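Local coordinates for xylose isomerase domain protein TIM barrel (Planctomyces limnophilus, PDB 3TVA) that probably acts as an isomerase of the xylose isomerase-like TIM-barrel family and binds a magnesium ion, at residues S99-A102 with E103-I107. Residues are numbered along the deposited sequence; the frame is centred on the assembly and turned at random.
Sequences SRVA and EMKEI
The carbonyl O of Arg100 takes a hydrogen bond from the backbone N of Met104 at 2.9 Å, the shortest of four successive i-to-i+4 bonds that wind 99-102 into 103-107 as one uninterrupted alpha-helix. Glu103 N binds Ser99 O, Lys105 N binds Val101 O and Glu106 N binds Ala102 O in the same way, and all four bonds have N-H...O angles of 152° to 158°. Side chains of the later turn pass close to the carbonyls of the earlier one. In Lys105, CG is turned anti to its carbonyl carbon (chi1 -66°), which sets it beside Val101 O at 3.5 Å; from there the extended chain runs alongside Val101, bringing CE to 3.9 Å from Val101 CG1. This side-by-side hydrocarbon contact lies on the partly exposed flank, and the lysine amino group goes on to a salt bridge with Asp143. Glu103 likewise leads its CG past Ser99 O, at 3.4 Å, before its carboxylate pairs with Arg48. Although Arg100 and Glu103 carry opposite charges, Arg100 NE and Glu103 OE1 stay 6.0 Å apart, and the buried guanidinium is instead held by the backbone carbonyls of Thr88, Gly90 and Asp75. Met104, a selenomethionine, bends along its chain, and its end turns away from the preceding helical turn into the buried side. There it packs inward on Ile119 and Leu121 of the barrel strand 118-121, as expected of an outer helix in a TIM barrel, whereas Val101 and Lys105 remain partly exposed. The side chain of Met104 lies about 14 Å from the bound magnesium ion. Met104 and Lys105 both meet Leu144, which joins helix 97-114 to the adjacent helix 132-149.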
loop_
_atom_site.group_PDB
_atom_site.type_symbol
_atom_site.label_atom_id
_atom_site.label_comp_id
_atom_site.label_asym_id
_atom_site.label_seq_id
_atom_site.Cartn_x
_atom_site.Cartn_y
_atom_site.Cartn_z
ATOM N N SER A 99 1.931 -6.787 19.713
ATOM C CA SER A 99 0.971 -5.686 19.701
ATOM C C SER A 99 0.500 -5.344 18.286
ATOM O O SER A 99 -0.672 -5.032 18.068
ATOM C CB SER A 99 1.568 -4.442 20.362
ATOM O OG SER A 99 0.635 -3.375 20.338
ATOM N N ARG A 100 1.407 -5.401 17.321
ATOM C CA ARG A 100 1.042 -5.049 15.955
ATOM C C ARG A 100 0.280 -6.164 15.258
ATOM O O ARG A 100 -0.604 -5.905 14.440
ATOM C CB ARG A 100 2.278 -4.597 15.174
ATOM C CG ARG A 100 2.838 -3.294 15.749
ATOM C CD ARG A 100 4.073 -2.810 15.002
ATOM N NE ARG A 100 4.610 -1.590 15.603
ATOM C CZ ARG A 100 5.763 -1.034 15.240
ATOM N NH1 ARG A 100 6.501 -1.602 14.285
ATOM N NH2 ARG A 100 6.182 0.077 15.833
ATOM N N VAL A 101 0.613 -7.406 15.588
ATOM C CA VAL A 101 -0.167 -8.537 15.106
ATOM C C VAL A 101 -1.621 -8.422 15.587
ATOM O O VAL A 101 -2.560 -8.571 14.791
ATOM C CB VAL A 101 0.459 -9.873 15.563
ATOM C CG1 VAL A 101 -0.481 -11.067 15.284
ATOM C CG2 VAL A 101 1.791 -10.067 14.875
ATOM N N ALA A 102 -1.806 -8.157 16.884
ATOM C CA ALA A 102 -3.146 -7.980 17.454
ATOM C C ALA A 102 -3.873 -6.772 16.833
ATOM O O ALA A 102 -5.076 -6.824 16.564
ATOM C CB ALA A 102 -3.085 -7.842 19.008
ATOM N N GLU A 103 -3.139 -5.695 16.592
ATOM C CA GLU A 103 -3.712 -4.547 15.901
ATOM C C GLU A 103 -4.155 -4.880 14.477
ATOM O O GLU A 103 -5.211 -4.417 14.048
ATOM C CB GLU A 103 -2.739 -3.372 15.859
ATOM C CG GLU A 103 -2.737 -2.531 17.096
ATOM C CD GLU A 103 -2.272 -1.117 16.805
ATOM O OE1 GLU A 103 -1.149 -0.769 17.226
ATOM O OE2 GLU A 103 -3.023 -0.358 16.144
HETATM N N MSE A 104 -3.362 -5.661 13.742
HETATM C CA MSE A 104 -3.736 -6.024 12.359
HETATM C C MSE A 104 -5.010 -6.866 12.372
HETATM O O MSE A 104 -5.849 -6.776 11.467
HETATM C CB MSE A 104 -2.621 -6.811 11.640
HETATM C CG MSE A 104 -1.563 -5.969 10.954
HETATM SE SE MSE A 104 -2.274 -4.655 9.684
HETATM C CE MSE A 104 -3.159 -5.818 8.462
ATOM N N LYS A 105 -5.149 -7.706 13.390
ATOM C CA LYS A 105 -6.391 -8.467 13.532
ATOM C C LYS A 105 -7.610 -7.589 13.845
ATOM O O LYS A 105 -8.684 -7.843 13.326
ATOM C CB LYS A 105 -6.249 -9.600 14.540
ATOM C CG LYS A 105 -5.263 -10.684 14.078
ATOM C CD LYS A 105 -5.136 -11.782 15.129
ATOM C CE LYS A 105 -3.998 -12.729 14.779
ATOM N NZ LYS A 105 -3.827 -13.758 15.824
ATOM N N GLU A 106 -7.449 -6.561 14.675
ATOM C CA GLU A 106 -8.538 -5.595 14.889
ATOM C C GLU A 106 -8.846 -4.820 13.614
ATOM O O GLU A 106 -9.989 -4.479 13.351
ATOM C CB GLU A 106 -8.171 -4.569 15.954
ATOM C CG GLU A 106 -8.016 -5.090 17.348
ATOM C CD GLU A 106 -7.404 -4.024 18.250
ATOM O OE1 GLU A 106 -6.583 -4.389 19.129
ATOM O OE2 GLU A 106 -7.733 -2.820 18.050
ATOM N N ILE A 107 -7.812 -4.513 12.835
ATOM C CA ILE A 107 -8.015 -3.809 11.578
ATOM C C ILE A 107 -8.766 -4.711 10.592
ATOM O O ILE A 107 -9.657 -4.254 9.873
ATOM C CB ILE A 107 -6.678 -3.264 11.021
ATOM C CG1 ILE A 107 -6.240 -2.049 11.859
ATOM C CG2 ILE A 107 -6.807 -2.869 9.549
ATOM C CD1 ILE A 107 -4.745 -1.742 11.752
#